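Local coordinates for protein 3' terminal uridylyl transferase (Trypanosoma brucei, PDB 5HZD) that adds uridines to the 3' end of guide RNAs and other mitochondrial RNAs, using UTP and a magnesium or manganese ion, in RNA editing, at residues M398-F403 / R493-L498. Sequence-based numbering, arbitrary orientation.
With SO4 (sulfate ion), chain E.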
ATOM      1  N   MET A 398     -15.535  11.487 -14.300  1.00 13.11           N
ATOM      2  CA  MET A 398     -14.538  10.435 -14.459  1.00 12.74           C
ATOM      3  C   MET A 398     -14.912   9.156 -13.741  1.00 13.12           C
ATOM      4  O   MET A 398     -14.706   8.058 -14.258  1.00 13.23           O
ATOM      5  CB  MET A 398     -13.187  10.943 -13.984  1.00 15.50           C
ATOM      6  CG  MET A 398     -12.689  12.020 -14.925  1.00 16.92           C
ATOM      7  SD  MET A 398     -11.318  12.982 -14.228  1.00 18.26           S
ATOM      8  CE  MET A 398      -9.965  11.798 -14.311  1.00 14.07           C
ATOM      9  N   LEU A 399     -15.466   9.294 -12.541  1.00 12.52           N
ATOM     10  CA  LEU A 399     -15.869   8.106 -11.789  1.00 12.62           C
ATOM     11  C   LEU A 399     -17.069   7.405 -12.417  1.00 15.79           C
ATOM     12  O   LEU A 399     -17.077   6.177 -12.566  1.00 14.71           O
ATOM     13  CB  LEU A 399     -16.132   8.428 -10.318  1.00 14.70           C
ATOM     14  CG  LEU A 399     -16.198   7.162  -9.465  1.00 18.32           C
ATOM     15  CD1 LEU A 399     -14.842   6.493  -9.374  1.00 19.87           C
ATOM     16  CD2 LEU A 399     -16.752   7.481  -8.043  1.00 21.06           C
ATOM     17  N   VAL A 400     -18.084   8.163 -12.820  1.00 14.32           N
ATOM     18  CA  VAL A 400     -19.208   7.557 -13.533  1.00 16.13           C
ATOM     19  C   VAL A 400     -18.699   6.878 -14.804  1.00 15.99           C
ATOM     20  O   VAL A 400     -19.100   5.760 -15.152  1.00 16.15           O
ATOM     21  CB  VAL A 400     -20.235   8.643 -13.902  1.00 19.93           C
ATOM     22  CG1 VAL A 400     -21.294   8.075 -14.867  1.00 32.50           C
ATOM     23  CG2 VAL A 400     -20.855   9.136 -12.662  1.00 20.46           C
ATOM     24  N   GLY A 401     -17.755   7.536 -15.463  1.00 13.66           N
ATOM     25  CA  GLY A 401     -17.197   7.026 -16.693  1.00 14.55           C
ATOM     26  C   GLY A 401     -16.436   5.722 -16.494  1.00 13.28           C
ATOM     27  O   GLY A 401     -16.433   4.878 -17.392  1.00 14.34           O
ATOM     28  N   PHE A 402     -15.808   5.552 -15.326  1.00 13.14           N
ATOM     29  CA  PHE A 402     -15.084   4.316 -15.013  1.00 12.13           C
ATOM     30  C   PHE A 402     -16.082   3.149 -14.954  1.00 12.26           C
ATOM     31  O   PHE A 402     -15.866   2.080 -15.543  1.00 12.66           O
ATOM     32  CB  PHE A 402     -14.343   4.477 -13.672  1.00 11.86           C
ATOM     33  CG  PHE A 402     -13.832   3.182 -13.064  1.00 12.13           C
ATOM     34  CD1 PHE A 402     -14.624   2.431 -12.204  1.00 12.23           C
ATOM     35  CD2 PHE A 402     -12.531   2.763 -13.308  1.00 11.44           C
ATOM     36  CE1 PHE A 402     -14.170   1.259 -11.626  1.00 13.17           C
ATOM     37  CE2 PHE A 402     -12.049   1.609 -12.723  1.00 11.29           C
ATOM     38  CZ  PHE A 402     -12.866   0.866 -11.871  1.00 11.33           C
ATOM     39  N   PHE A 403     -17.179   3.353 -14.243  1.00 12.43           N
ATOM     40  CA  PHE A 403     -18.176   2.286 -14.103  1.00 12.63           C
ATOM     41  C   PHE A 403     -18.860   2.033 -15.436  1.00 14.58           C
ATOM     42  O   PHE A 403     -19.137   0.886 -15.783  1.00 15.20           O
ATOM     43  CB  PHE A 403     -19.182   2.629 -12.998  1.00 13.20           C
ATOM     44  CG  PHE A 403     -18.605   2.478 -11.627  1.00 15.82           C
ATOM     45  CD1 PHE A 403     -18.420   1.210 -11.090  1.00 17.60           C
ATOM     46  CD2 PHE A 403     -18.211   3.588 -10.879  1.00 17.75           C
ATOM     47  CE1 PHE A 403     -17.881   1.066  -9.813  1.00 15.11           C
ATOM     48  CE2 PHE A 403     -17.666   3.435  -9.620  1.00 18.29           C
ATOM     49  CZ  PHE A 403     -17.505   2.180  -9.080  1.00 17.31           C
ATOM     50  N   ARG A 493     -23.761  -1.944 -10.212  1.00 15.01           N
ATOM     51  CA  ARG A 493     -24.311  -1.300  -9.036  1.00 18.34           C
ATOM     52  C   ARG A 493     -23.628   0.058  -8.837  1.00 17.72           C
ATOM     53  O   ARG A 493     -24.305   1.053  -8.523  1.00 19.08           O
ATOM     54  CB  ARG A 493     -24.139  -2.188  -7.808  1.00 18.39           C
ATOM     55  CG  ARG A 493     -24.997  -1.748  -6.652  1.00 20.80           C
ATOM     56  CD  ARG A 493     -24.714  -2.426  -5.327  1.00 24.86           C
ATOM     57  NE  ARG A 493     -24.418  -3.852  -5.409  1.00 32.49           N
ATOM     58  CZ  ARG A 493     -25.307  -4.846  -5.398  1.00 29.31           C
ATOM     59  NH1 ARG A 493     -26.630  -4.640  -5.343  1.00 32.20           N
ATOM     60  NH2 ARG A 493     -24.850  -6.082  -5.460  1.00 26.36           N
ATOM     61  N   GLY A 494     -22.319   0.115  -9.056  1.00 15.30           N
ATOM     62  CA  GLY A 494     -21.613   1.383  -8.914  1.00 16.53           C
ATOM     63  C   GLY A 494     -22.097   2.422  -9.914  1.00 17.70           C
ATOM     64  O   GLY A 494     -22.292   3.589  -9.556  1.00 19.42           O
ATOM     65  N   LEU A 495     -22.291   1.997 -11.164  1.00 15.68           N
ATOM     66  CA  LEU A 495     -22.760   2.870 -12.236  1.00 14.96           C
ATOM     67  C   LEU A 495     -24.098   3.477 -11.846  1.00 19.39           C
ATOM     68  O   LEU A 495     -24.287   4.694 -11.909  1.00 20.64           O
ATOM     69  CB  LEU A 495     -22.936   2.064 -13.516  1.00 16.89           C
ATOM     70  CG  LEU A 495     -23.431   2.819 -14.737  1.00 17.22           C
ATOM     71  CD1 LEU A 495     -22.378   3.848 -15.144  1.00 26.18           C
ATOM     72  CD2 LEU A 495     -23.692   1.860 -15.887  1.00 23.15           C
ATOM     73  N   LEU A 496     -25.024   2.623 -11.433  1.00 15.92           N
ATOM     74  CA  LEU A 496     -26.376   3.069 -11.124  1.00 16.48           C
ATOM     75  C   LEU A 496     -26.391   3.985  -9.914  1.00 20.08           C
ATOM     76  O   LEU A 496     -27.213   4.913  -9.850  1.00 22.76           O
ATOM     77  CB  LEU A 496     -27.320   1.876 -10.928  1.00 19.42           C
ATOM     78  CG  LEU A 496     -27.461   1.009 -12.176  1.00 22.13           C
ATOM     79  CD1 LEU A 496     -28.212  -0.309 -11.886  1.00 22.05           C
ATOM     80  CD2 LEU A 496     -28.137   1.778 -13.286  1.00 22.95           C
ATOM     81  N   SER A 497     -25.514   3.736  -8.950  1.00 18.98           N
ATOM     82  CA  SER A 497     -25.532   4.499  -7.695  1.00 19.89           C
ATOM     83  C   SER A 497     -25.068   5.942  -7.897  1.00 22.84           C
ATOM     84  O   SER A 497     -25.479   6.842  -7.159  1.00 20.85           O
ATOM     85  CB  SER A 497     -24.618   3.848  -6.666  1.00 25.47           C
ATOM     86  OG  SER A 497     -25.148   2.592  -6.260  1.00 28.34           O
ATOM     87  N   LEU A 498     -24.203   6.164  -8.874  1.00 21.46           N
ATOM     88  CA  LEU A 498     -23.628   7.505  -9.062  1.00 18.16           C
ATOM     89  C   LEU A 498     -24.604   8.415  -9.822  1.00 20.54           C
ATOM     90  O   LEU A 498     -24.379   9.629  -9.957  1.00 21.35           O
ATOM     91  CB  LEU A 498     -22.268   7.431  -9.781  1.00 16.31           C
ATOM     92  CG  LEU A 498     -21.142   6.817  -8.955  1.00 16.32           C
ATOM     93  CD1 LEU A 498     -19.938   6.457  -9.851  1.00 18.70           C
ATOM     94  CD2 LEU A 498     -20.702   7.731  -7.840  1.00 21.61           C
TER
HETATM   95  S   SO4 E 704     -29.616  -2.808  -5.200  1.00 47.21           S
HETATM   96  O1  SO4 E 704     -29.487  -4.229  -4.877  1.00 50.02           O
HETATM   97  O2  SO4 E 704     -28.344  -2.286  -5.720  1.00 39.12           O
HETATM   98  O3  SO4 E 704     -29.979  -2.080  -3.983  1.00 49.99           O
HETATM   99  O4  SO4 E 704     -30.667  -2.653  -6.208  1.00 49.33           O
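Phe403 lays one face of its ring against Gly494, a CH-pi contact in which Gly494 CA stands 4.0 Å from the ring centroid and 17° off the normal. The bond from CA to CB of Phe403 points toward the second helix, and CG lies anti to the carbonyl carbon (chi1 -74°). Gly494 has no side chain, so its CA meets the aromatic face directly. The opposite face is covered by Phe402 CD1, over the ring centre, and Trp320 adds an edge-to-face contact.

The other side-chain contacts are van der Waals contacts. Leu498 crosses the Phe403 side chain at about a right angle, its CD1 3.5 Å from Phe403 CD2. Among aliphatic pairs, the same methyl reaches Leu399 CD2 at 3.8 Å, Val400 slides past Leu498 in the opposite direction, Val400 CG2 to Leu498 CB 3.6 Å, and Leu495 CB lies 3.8 Å from Phe403 CB. Leu495 CD1 sits beside Val400 O at 3.8 Å.

Segments 398-403, in the Cid1-family poly(A) polymerase region, and 493-497 run roughly antiparallel, their axes at 145° and 8.7 Å apart. Leu399 and Phe403 also touch Leu317 of helix 310-324, which carries the UTP-binding Lys318 and Lys322, while Leu496 touches helix 37-47. All six touching residues are buried, and side chain to side chain the contact is apolar, consistent with close fit and burial, rather than polar pairing, holding the segments together.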